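Local coordinates for Pex protein (Anabaena sp. PCC 7120, PDB 2DQL), which probably regulates transcription within the cyanobacterial circadian clock, acting as a dimeric winged-helix DNA-binding protein of the PadR-like family, at residues 1-4 against 5-8; 25-28 against 29-33; 52-56 against 57-61; 100-103 against 104-107. All coordinates share one frame; numbering follows the deposited sequence.

All four contacts are local, between side chains one helical turn or so apart, but they sit in very different places. Interaction 1 is a surface contact at the N-terminal end of the chain, where helix 3-11 leaves its own subunit and packs on the second one. Interaction 2 is the buried one, almost wholly apolar, in helix 20-31. Its Ile27 and Tyr26 pack on Leu59 and Leu54 of interaction 3, the partly buried start of helix 56-68, where a serine cap adds polar chemistry. On another side, Tyr26 and Tyr29 meet Trp106 of interaction 4, whose helix 96-112 is apolar inward and carries a salt bridge outward. Interactions 1 and 4, and Cys25 of interaction 2, touch the second subunit.

Interaction 1: 1-4 against 5-8; sequences MKIE and DIYQ
The first turn of helix 3-11, an N-terminal arm that packs on the other copy of the protein, is set by Lys2 and Asp5 gripping each other. Lys2 N donates to Asp5 OD2 at 2.9 Å, reaching that oxygen on its anti side, while Asp5 N returns a bond to Lys2 O from above the carbonyl plane. With chi1 of -64°, the carboxylate of Asp5 stays beside its own backbone N, which turns OD2 back toward Lys2. Next along the helix, Ile3 O is held by two donors, Ile6 N and Tyr7 N; the second lies in the carbonyl plane.

Apolar contacts gather on one side. The side chains of Ile3 and Tyr7 run alongside, pointing the same way, with Ile3 CG2 3.6 Å from Tyr7 CE2. Met1 SD meets Ile6 CG1 at 4.2 Å, the two chains crossing at about a right angle. In the second subunit, Phe65 packs on Ile3, Cys25 on Ile6, and Gln98 OE1 is hydrogen-bonded to Tyr7 OH.

The exposed side is polar. Gln8 NE2 meets Glu4 OE1 at 2.7 Å, nearly in line with its C-O bond and almost straight at 166°. Replacing Gln8 by an alanine would probably leave Glu4 OE1 without its amide partner and set the carboxylate free to turn. As the bond stands, OE1 lies in the amide plane of Gln8.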
loop_
_atom_site.group_PDB
_atom_site.type_symbol
_atom_site.label_atom_id
_atom_site.label_comp_id
_atom_site.label_asym_id
_atom_site.label_seq_id
_atom_site.Cartn_x
_atom_site.Cartn_y
_atom_site.Cartn_z
ATOM N N MET A 1 6.761 15.499 -6.772
ATOM C CA MET A 1 6.701 14.665 -8.006
ATOM C C MET A 1 6.321 15.499 -9.224
ATOM O O MET A 1 6.291 16.728 -9.161
ATOM C CB MET A 1 5.691 13.531 -7.823
ATOM C CG MET A 1 4.309 13.982 -7.381
ATOM S SD MET A 1 3.085 12.656 -7.521
ATOM C CE MET A 1 3.636 11.520 -6.266
ATOM N N LYS A 2 6.032 14.827 -10.332
ATOM C CA LYS A 2 5.655 15.520 -11.554
ATOM C C LYS A 2 4.346 14.966 -12.110
ATOM O O LYS A 2 3.948 13.841 -11.795
ATOM C CB LYS A 2 6.766 15.389 -12.602
ATOM C CG LYS A 2 6.615 16.346 -13.778
ATOM C CD LYS A 2 6.697 17.798 -13.317
ATOM C CE LYS A 2 6.352 18.777 -14.437
ATOM N NZ LYS A 2 7.308 18.727 -15.580
ATOM N N ILE A 3 3.681 15.764 -12.937
ATOM C CA ILE A 3 2.412 15.366 -13.534
ATOM C C ILE A 3 2.519 14.056 -14.304
ATOM O O ILE A 3 1.616 13.223 -14.246
ATOM C CB ILE A 3 1.878 16.460 -14.490
ATOM C CG1 ILE A 3 1.619 17.753 -13.711
ATOM C CG2 ILE A 3 0.594 15.986 -15.166
ATOM C CD1 ILE A 3 0.524 17.642 -12.669
ATOM N N GLU A 4 3.621 13.869 -15.026
ATOM C CA GLU A 4 3.799 12.646 -15.796
ATOM C C GLU A 4 3.813 11.412 -14.895
ATOM O O GLU A 4 3.380 10.338 -15.308
ATOM C CB GLU A 4 5.090 12.706 -16.618
ATOM C CG GLU A 4 5.334 11.449 -17.441
ATOM C CD GLU A 4 4.183 11.128 -18.382
ATOM O OE1 GLU A 4 4.084 9.963 -18.819
ATOM O OE2 GLU A 4 3.380 12.036 -18.691
ATOM N N ASP A 5 4.308 11.565 -13.672
ATOM C CA ASP A 5 4.354 10.449 -12.730
ATOM C C ASP A 5 2.943 10.008 -12.368
ATOM O O ASP A 5 2.699 8.836 -12.080
ATOM C CB ASP A 5 5.092 10.844 -11.452
ATOM C CG ASP A 5 6.545 11.181 -11.703
ATOM O OD1 ASP A 5 7.222 10.389 -12.392
ATOM O OD2 ASP A 5 7.010 12.226 -11.206
ATOM N N ILE A 6 2.015 10.960 -12.371
ATOM C CA ILE A 6 0.631 10.648 -12.056
ATOM C C ILE A 6 0.057 9.804 -13.187
ATOM O O ILE A 6 -0.566 8.771 -12.955
ATOM C CB ILE A 6 -0.198 11.939 -11.876
ATOM C CG1 ILE A 6 0.367 12.739 -10.699
ATOM C CG2 ILE A 6 -1.665 11.593 -11.630
ATOM C CD1 ILE A 6 -0.267 14.098 -10.515
ATOM N N TYR A 7 0.278 10.235 -14.423
ATOM C CA TYR A 7 -0.210 9.472 -15.557
ATOM C C TYR A 7 0.427 8.083 -15.568
ATOM O O TYR A 7 -0.242 7.093 -15.833
ATOM C CB TYR A 7 0.111 10.197 -16.859
ATOM C CG TYR A 7 -0.831 11.338 -17.154
ATOM C CD1 TYR A 7 -2.097 11.101 -17.683
ATOM C CD2 TYR A 7 -0.456 12.655 -16.898
ATOM C CE1 TYR A 7 -2.971 12.157 -17.958
ATOM C CE2 TYR A 7 -1.319 13.713 -17.167
ATOM C CZ TYR A 7 -2.570 13.458 -17.696
ATOM O OH TYR A 7 -3.412 14.511 -17.973
ATOM N N GLN A 8 1.718 8.015 -15.261
ATOM C CA GLN A 8 2.419 6.734 -15.246
ATOM C C GLN A 8 1.837 5.748 -14.234
ATOM O O GLN A 8 1.768 4.549 -14.496
ATOM C CB GLN A 8 3.907 6.947 -14.957
ATOM C CG GLN A 8 4.691 7.510 -16.128
ATOM C CD GLN A 8 4.533 6.670 -17.379
ATOM O OE1 GLN A 8 4.684 5.447 -17.344
ATOM N NE2 GLN A 8 4.226 7.322 -18.496
#

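Interaction 2: 25-28 against 29-33; sequences CYIL and YVLLQ
Tyr26 and Val30, one turn apart on helix 20-31, the first helix of the winged-helix domain, cross obliquely, with a single methyl doing the touching. Val30 CG2 lies 3.4 Å from Tyr26 CE1 and also close to CZ and OH, slanting in toward that end of the ring. Tyr26 CG sits opposite its backbone N (chi1 160°), a setting that leans the ring along the helix toward Val30 and carries the hydroxyl to Leu41 O of helix 38-48, to which it is hydrogen-bonded. An alanine in place of Tyr26 would probably leave Val30 CG2 without its aromatic cover and Leu41 O without that hydroxyl.

Ile27 and Leu31 are arranged differently: they lie side by side and point the same way, Ile27 CG2 3.9 Å from Leu31 CD1. Ile27 also packs on Leu59 and Leu66 of helix 56-68, whereas Leu28 faces Leu102 of helix 96-112. The two tyrosines share one neighbour, for the rings of Tyr26 and Tyr29 both meet the indole of Trp106.

Beneath these side chains the backbone bonds are regular; the straightest is Leu31 N to Ile27 O, 2.9 Å long with 170° at the hydrogen. Near the end of the helix Gln33 folds back over Tyr29. Its NE2 makes a weak bond to Tyr29 O and stands 3.1 Å above the plane of the Tyr29 ring, offset toward the rim.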
loop_
_atom_site.group_PDB
_atom_site.type_symbol
_atom_site.label_atom_id
_atom_site.label_comp_id
_atom_site.label_asym_id
_atom_site.label_seq_id
_atom_site.Cartn_x
_atom_site.Cartn_y
_atom_site.Cartn_z
ATOM N N CYS A 25 3.069 -14.947 5.362
ATOM C CA CYS A 25 2.553 -16.131 4.684
ATOM C C CYS A 25 3.424 -16.510 3.486
ATOM O O CYS A 25 3.682 -17.691 3.248
ATOM C CB CYS A 25 1.109 -15.893 4.239
ATOM S SG CYS A 25 -0.002 -15.584 5.622
ATOM N N TYR A 26 3.880 -15.508 2.740
ATOM C CA TYR A 26 4.746 -15.754 1.590
ATOM C C TYR A 26 6.051 -16.407 2.053
ATOM O O TYR A 26 6.512 -17.391 1.469
ATOM C CB TYR A 26 5.065 -14.443 0.862
ATOM C CG TYR A 26 6.299 -14.532 -0.011
ATOM C CD1 TYR A 26 6.334 -15.365 -1.127
ATOM C CD2 TYR A 26 7.462 -13.839 0.331
ATOM C CE1 TYR A 26 7.501 -15.514 -1.878
ATOM C CE2 TYR A 26 8.629 -13.981 -0.405
ATOM C CZ TYR A 26 8.644 -14.821 -1.505
ATOM O OH TYR A 26 9.809 -14.983 -2.211
ATOM N N ILE A 27 6.646 -15.861 3.105
ATOM C CA ILE A 27 7.893 -16.415 3.606
ATOM C C ILE A 27 7.727 -17.877 4.022
ATOM O O ILE A 27 8.565 -18.711 3.689
ATOM C CB ILE A 27 8.443 -15.559 4.770
ATOM C CG1 ILE A 27 8.900 -14.210 4.207
ATOM C CG2 ILE A 27 9.623 -16.276 5.465
ATOM C CD1 ILE A 27 9.166 -13.146 5.248
ATOM N N LEU A 28 6.649 -18.195 4.734
ATOM C CA LEU A 28 6.427 -19.582 5.147
ATOM C C LEU A 28 6.212 -20.475 3.931
ATOM O O LEU A 28 6.650 -21.625 3.913
ATOM C CB LEU A 28 5.238 -19.679 6.098
ATOM C CG LEU A 28 5.518 -19.118 7.491
ATOM C CD1 LEU A 28 4.236 -19.104 8.307
ATOM C CD2 LEU A 28 6.584 -19.965 8.173
ATOM N N TYR A 29 5.528 -19.947 2.917
ATOM C CA TYR A 29 5.301 -20.687 1.680
ATOM C C TYR A 29 6.650 -21.114 1.083
ATOM O O TYR A 29 6.829 -22.267 0.667
ATOM C CB TYR A 29 4.551 -19.799 0.682
ATOM C CG TYR A 29 4.611 -20.286 -0.750
ATOM C CD1 TYR A 29 3.869 -21.387 -1.165
ATOM C CD2 TYR A 29 5.422 -19.645 -1.684
ATOM C CE1 TYR A 29 3.934 -21.843 -2.484
ATOM C CE2 TYR A 29 5.495 -20.090 -3.002
ATOM C CZ TYR A 29 4.749 -21.189 -3.391
ATOM O OH TYR A 29 4.823 -21.632 -4.694
ATOM N N VAL A 30 7.600 -20.184 1.045
ATOM C CA VAL A 30 8.920 -20.484 0.498
ATOM C C VAL A 30 9.706 -21.433 1.397
ATOM O O VAL A 30 10.289 -22.400 0.914
ATOM C CB VAL A 30 9.773 -19.207 0.303
ATOM C CG1 VAL A 30 11.194 -19.585 -0.134
ATOM C CG2 VAL A 30 9.134 -18.300 -0.743
ATOM N N LEU A 31 9.724 -21.152 2.700
ATOM C CA LEU A 31 10.476 -21.986 3.638
ATOM C C LEU A 31 9.996 -23.435 3.685
ATOM O O LEU A 31 10.775 -24.345 3.992
ATOM C CB LEU A 31 10.452 -21.361 5.041
ATOM C CG LEU A 31 11.182 -20.013 5.155
ATOM C CD1 LEU A 31 11.240 -19.576 6.621
ATOM C CD2 LEU A 31 12.602 -20.128 4.596
ATOM N N LEU A 32 8.722 -23.658 3.381
ATOM C CA LEU A 32 8.187 -25.020 3.371
ATOM C C LEU A 32 8.818 -25.818 2.230
ATOM O O LEU A 32 8.837 -27.052 2.257
ATOM C CB LEU A 32 6.660 -24.997 3.224
ATOM C CG LEU A 32 5.929 -24.611 4.517
ATOM C CD1 LEU A 32 4.475 -24.281 4.224
ATOM C CD2 LEU A 32 6.038 -25.765 5.513
ATOM N N GLN A 33 9.357 -25.107 1.247
ATOM C CA GLN A 33 9.994 -25.731 0.091
ATOM C C GLN A 33 11.452 -26.054 0.384
ATOM O O GLN A 33 12.079 -26.860 -0.311
ATOM C CB GLN A 33 9.934 -24.796 -1.113
ATOM C CG GLN A 33 8.537 -24.445 -1.573
ATOM C CD GLN A 33 8.557 -23.442 -2.711
ATOM O OE1 GLN A 33 9.401 -23.519 -3.604
ATOM N NE2 GLN A 33 7.623 -22.501 -2.691
#

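Interaction 3: 52-56 against 57-61; sequences YRLSD and TVLYS
Ser55 OG accepts from Val58 N at 2.9 Å with a nearly straight N-H (165°), an N-cap bond that closes the start of helix 56-68. A chi1 of 76° tucks OG between the serine's own backbone N and carbonyl carbon, turned to the first turn of the helix, and brings it to 3.2 Å from Val58 CG2 as well. Ser55 O takes Leu59 N, so the serine holds this turn from both its side chain and its main chain.

Leu54, just ahead of the cap, closes the apolar side. Its CD1 touches Val58 CG1 at 3.8 Å, the two side chains slanting across one another, and its CD2 meets Leu59 CD1 at 4.1 Å, where they cross at about a right angle. In a winged-helix domain of this family the capped helix is the one expected to read DNA, and here the two leucines anchor its start against the other two helices of the motif: Leu54 on Ala23 and Leu45, Leu59 on Ile27 and Leu41.

On the exposed side, Asp56 OD2 approaches the edge of the Tyr60 ring in its plane, 3.5 Å from CE2, with the carboxylate turned 64° from the ring. One residue on, Ser61 ties the turn: its N and OG both donate to Thr57 O, from opposite sides of the carbonyl plane. Further back, Arg53 pairs by its backbone with Thr16 and Leu18, fixing the strand that leads into the cap.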
loop_
_atom_site.group_PDB
_atom_site.type_symbol
_atom_site.label_atom_id
_atom_site.label_comp_id
_atom_site.label_asym_id
_atom_site.label_seq_id
_atom_site.Cartn_x
_atom_site.Cartn_y
_atom_site.Cartn_z
ATOM N N TYR A 52 4.908 -7.879 -7.838
ATOM C CA TYR A 52 5.009 -7.781 -6.387
ATOM C C TYR A 52 6.441 -7.529 -5.940
ATOM O O TYR A 52 7.393 -7.863 -6.645
ATOM C CB TYR A 52 4.490 -9.062 -5.732
ATOM C CG TYR A 52 2.995 -9.219 -5.837
ATOM C CD1 TYR A 52 2.153 -8.744 -4.833
ATOM C CD2 TYR A 52 2.421 -9.801 -6.964
ATOM C CE1 TYR A 52 0.772 -8.844 -4.949
ATOM C CE2 TYR A 52 1.042 -9.903 -7.092
ATOM C CZ TYR A 52 0.226 -9.425 -6.084
ATOM O OH TYR A 52 -1.138 -9.532 -6.214
ATOM N N ARG A 53 6.580 -6.932 -4.765
ATOM C CA ARG A 53 7.886 -6.638 -4.199
ATOM C C ARG A 53 7.847 -6.831 -2.692
ATOM O O ARG A 53 6.788 -6.768 -2.068
ATOM C CB ARG A 53 8.296 -5.192 -4.502
ATOM C CG ARG A 53 8.509 -4.886 -5.974
ATOM C CD ARG A 53 9.794 -5.499 -6.503
ATOM N NE ARG A 53 10.051 -5.104 -7.888
ATOM C CZ ARG A 53 9.372 -5.552 -8.941
ATOM N NH1 ARG A 53 8.385 -6.425 -8.787
ATOM N NH2 ARG A 53 9.677 -5.117 -10.155
ATOM N N LEU A 54 9.014 -7.069 -2.108
ATOM C CA LEU A 54 9.118 -7.229 -0.666
ATOM C C LEU A 54 10.251 -6.325 -0.213
ATOM O O LEU A 54 11.394 -6.497 -0.642
ATOM C CB LEU A 54 9.431 -8.683 -0.290
ATOM C CG LEU A 54 9.676 -8.928 1.206
ATOM C CD1 LEU A 54 8.479 -8.477 2.034
ATOM C CD2 LEU A 54 9.952 -10.413 1.432
ATOM N N SER A 55 9.929 -5.356 0.635
ATOM C CA SER A 55 10.930 -4.424 1.133
ATOM C C SER A 55 11.758 -5.080 2.219
ATOM O O SER A 55 11.334 -6.045 2.857
ATOM C CB SER A 55 10.268 -3.168 1.710
ATOM O OG SER A 55 9.698 -3.427 2.981
ATOM N N ASP A 56 12.947 -4.539 2.427
ATOM C CA ASP A 56 13.843 -5.045 3.442
ATOM C C ASP A 56 13.185 -4.867 4.813
ATOM O O ASP A 56 13.292 -5.731 5.682
ATOM C CB ASP A 56 15.162 -4.274 3.355
ATOM C CG ASP A 56 16.222 -4.837 4.254
ATOM O OD1 ASP A 56 16.588 -4.146 5.226
ATOM O OD2 ASP A 56 16.684 -5.968 3.988
ATOM N N THR A 57 12.481 -3.750 4.994
ATOM C CA THR A 57 11.806 -3.458 6.257
ATOM C C THR A 57 10.677 -4.445 6.567
ATOM O O THR A 57 10.556 -4.920 7.691
ATOM C CB THR A 57 11.243 -2.009 6.261
ATOM O OG1 THR A 57 12.335 -1.081 6.250
ATOM C CG2 THR A 57 10.388 -1.755 7.498
ATOM N N VAL A 58 9.846 -4.757 5.579
ATOM C CA VAL A 58 8.764 -5.699 5.825
ATOM C C VAL A 58 9.328 -7.113 5.988
ATOM O O VAL A 58 8.833 -7.889 6.798
ATOM C CB VAL A 58 7.719 -5.672 4.690
ATOM C CG1 VAL A 58 6.664 -6.755 4.920
ATOM C CG2 VAL A 58 7.055 -4.292 4.650
ATOM N N LEU A 59 10.365 -7.437 5.222
ATOM C CA LEU A 59 10.996 -8.755 5.330
ATOM C C LEU A 59 11.402 -9.022 6.772
ATOM O O LEU A 59 11.047 -10.051 7.350
ATOM C CB LEU A 59 12.246 -8.837 4.440
ATOM C CG LEU A 59 13.203 -10.008 4.732
ATOM C CD1 LEU A 59 12.475 -11.333 4.507
ATOM C CD2 LEU A 59 14.438 -9.912 3.841
ATOM N N TYR A 60 12.114 -8.082 7.376
ATOM C CA TYR A 60 12.617 -8.342 8.719
ATOM C C TYR A 60 11.540 -8.084 9.766
ATOM O O TYR A 60 11.637 -8.643 10.893
ATOM C CB TYR A 60 14.026 -7.766 8.877
ATOM C CG TYR A 60 15.087 -8.518 8.106
ATOM C CD1 TYR A 60 15.595 -9.722 8.579
ATOM C CD2 TYR A 60 15.581 -8.026 6.906
ATOM C CE1 TYR A 60 16.563 -10.412 7.878
ATOM C CE2 TYR A 60 16.549 -8.712 6.197
ATOM C CZ TYR A 60 17.038 -9.903 6.688
ATOM O OH TYR A 60 18.003 -10.587 5.986
ATOM N N SER A 61 10.454 -7.382 9.465
ATOM C CA SER A 61 9.363 -7.255 10.423
ATOM C C SER A 61 8.718 -8.641 10.474
ATOM O O SER A 61 8.302 -9.111 11.530
ATOM C CB SER A 61 8.327 -6.222 9.959
ATOM O OG SER A 61 8.850 -4.906 10.009
#

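Interaction 4: 100-103 against 104-107; sequences EDLA and RLWQ
Asp101 and Arg104 form a salt bridge on the helix surface; the 2.5 Å between Asp101 OD1 and Arg104 NH2 is unusually short, so the exact length is doubtful. The two side chains lie alongside and point the same way, but their flat groups are steeply turned, 68° apart, and NH2 comes to OD1 on its anti side, well out of the carboxylate plane. A bend at chi3 (-87°) folds the arginine back over its own helix, which places Glu100 O 3.6 Å above the centre of the guanidinium. At the edge of that group, in its plane, a water accepts a weak bond from Arg104 NH2 and donates to Glu100 OE1 at 2.7 Å. The glutamate and arginine are thus joined through the water, their charged atoms not touching.

The four main-chain donors of 104-107 are all taken up, though unevenly. Arg104 N goes chiefly to Glu100 O at 3.0 Å, with a weak second bond to Asp101 O. Leu105 N has two weak acceptors, Asp101 O and Leu102 O, while Trp106 N bonds Leu102 O at 3.3 Å. The straightest of these bonds is that of Gln107, whose N meets Ala103 O at 3.0 Å, in the carbonyl plane and at 168°.

Leu102 CD2 and Leu105 CD1 touch at 3.9 Å. Inward, helix 96-112 lies on helix 20-31, with Leu102 against Cys25, Ala103 against Leu32 and Trp106 against Val22; toward the second subunit, Asp101 and Leu102 pack on its Tyr7 and Leu105 on its Phe10, both on helix 3-11 of that copy.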
loop_
_atom_site.group_PDB
_atom_site.type_symbol
_atom_site.label_atom_id
_atom_site.label_comp_id
_atom_site.label_asym_id
_atom_site.label_seq_id
_atom_site.Cartn_x
_atom_site.Cartn_y
_atom_site.Cartn_z
ATOM N N GLU A 100 1.684 -24.437 6.781
ATOM C CA GLU A 100 1.005 -24.833 5.556
ATOM C C GLU A 100 -0.334 -24.107 5.438
ATOM O O GLU A 100 -0.742 -23.731 4.338
ATOM C CB GLU A 100 0.829 -26.356 5.523
ATOM C CG GLU A 100 2.181 -27.070 5.496
ATOM C CD GLU A 100 2.104 -28.577 5.663
ATOM O OE1 GLU A 100 1.253 -29.059 6.441
ATOM O OE2 GLU A 100 2.923 -29.278 5.030
ATOM N N ASP A 101 -1.006 -23.894 6.568
ATOM C CA ASP A 101 -2.286 -23.186 6.549
ATOM C C ASP A 101 -2.060 -21.737 6.121
ATOM O O ASP A 101 -2.817 -21.184 5.318
ATOM C CB ASP A 101 -2.958 -23.205 7.929
ATOM C CG ASP A 101 -3.448 -24.589 8.329
ATOM O OD1 ASP A 101 -3.899 -25.350 7.446
ATOM O OD2 ASP A 101 -3.396 -24.913 9.535
ATOM N N LEU A 102 -1.010 -21.122 6.660
ATOM C CA LEU A 102 -0.696 -19.741 6.318
ATOM C C LEU A 102 -0.210 -19.641 4.878
ATOM O O LEU A 102 -0.486 -18.660 4.184
ATOM C CB LEU A 102 0.361 -19.189 7.281
ATOM C CG LEU A 102 -0.116 -19.079 8.732
ATOM C CD1 LEU A 102 1.008 -18.581 9.608
ATOM C CD2 LEU A 102 -1.306 -18.127 8.805
ATOM N N ALA A 103 0.511 -20.659 4.424
ATOM C CA ALA A 103 1.014 -20.668 3.058
ATOM C C ALA A 103 -0.162 -20.683 2.081
ATOM O O ALA A 103 -0.107 -20.063 1.019
ATOM C CB ALA A 103 1.903 -21.889 2.833
ATOM N N ARG A 104 -1.224 -21.394 2.447
ATOM C CA ARG A 104 -2.405 -21.470 1.598
ATOM C C ARG A 104 -3.034 -20.088 1.449
ATOM O O ARG A 104 -3.568 -19.757 0.394
ATOM C CB ARG A 104 -3.426 -22.458 2.175
ATOM C CG ARG A 104 -3.138 -23.919 1.828
ATOM C CD ARG A 104 -4.290 -24.833 2.251
ATOM N NE ARG A 104 -4.180 -25.289 3.635
ATOM C CZ ARG A 104 -3.350 -26.247 4.041
ATOM N NH1 ARG A 104 -2.554 -26.854 3.170
ATOM N NH2 ARG A 104 -3.316 -26.600 5.319
ATOM N N LEU A 105 -2.964 -19.281 2.503
ATOM C CA LEU A 105 -3.515 -17.929 2.440
ATOM C C LEU A 105 -2.753 -17.124 1.389
ATOM O O LEU A 105 -3.342 -16.337 0.647
ATOM C CB LEU A 105 -3.420 -17.242 3.807
ATOM C CG LEU A 105 -4.240 -17.878 4.935
ATOM C CD1 LEU A 105 -4.084 -17.065 6.220
ATOM C CD2 LEU A 105 -5.712 -17.949 4.518
ATOM N N TRP A 106 -1.442 -17.330 1.322
ATOM C CA TRP A 106 -0.615 -16.636 0.343
ATOM C C TRP A 106 -0.989 -17.082 -1.065
ATOM O O TRP A 106 -1.230 -16.257 -1.944
ATOM C CB TRP A 106 0.871 -16.919 0.595
ATOM C CG TRP A 106 1.741 -16.656 -0.605
ATOM C CD1 TRP A 106 2.369 -17.588 -1.383
ATOM C CD2 TRP A 106 2.032 -15.381 -1.191
ATOM N NE1 TRP A 106 3.033 -16.973 -2.419
ATOM C CE2 TRP A 106 2.842 -15.618 -2.325
ATOM C CE3 TRP A 106 1.685 -14.062 -0.868
ATOM C CZ2 TRP A 106 3.312 -14.583 -3.140
ATOM C CZ3 TRP A 106 2.153 -13.032 -1.678
ATOM C CH2 TRP A 106 2.959 -13.300 -2.801
ATOM N N GLN A 107 -1.045 -18.393 -1.276
ATOM C CA GLN A 107 -1.378 -18.922 -2.593
ATOM C C GLN A 107 -2.728 -18.407 -3.098
ATOM O O GLN A 107 -2.859 -18.041 -4.263
ATOM C CB GLN A 107 -1.366 -20.451 -2.562
ATOM C CG GLN A 107 -0.020 -21.023 -2.137
ATOM C CD GLN A 107 0.029 -22.533 -2.221
ATOM O OE1 GLN A 107 -0.035 -23.109 -3.310
ATOM N NE2 GLN A 107 0.139 -23.186 -1.069
HETATM O O HOH W 1 -1.392 -29.264 6.205
#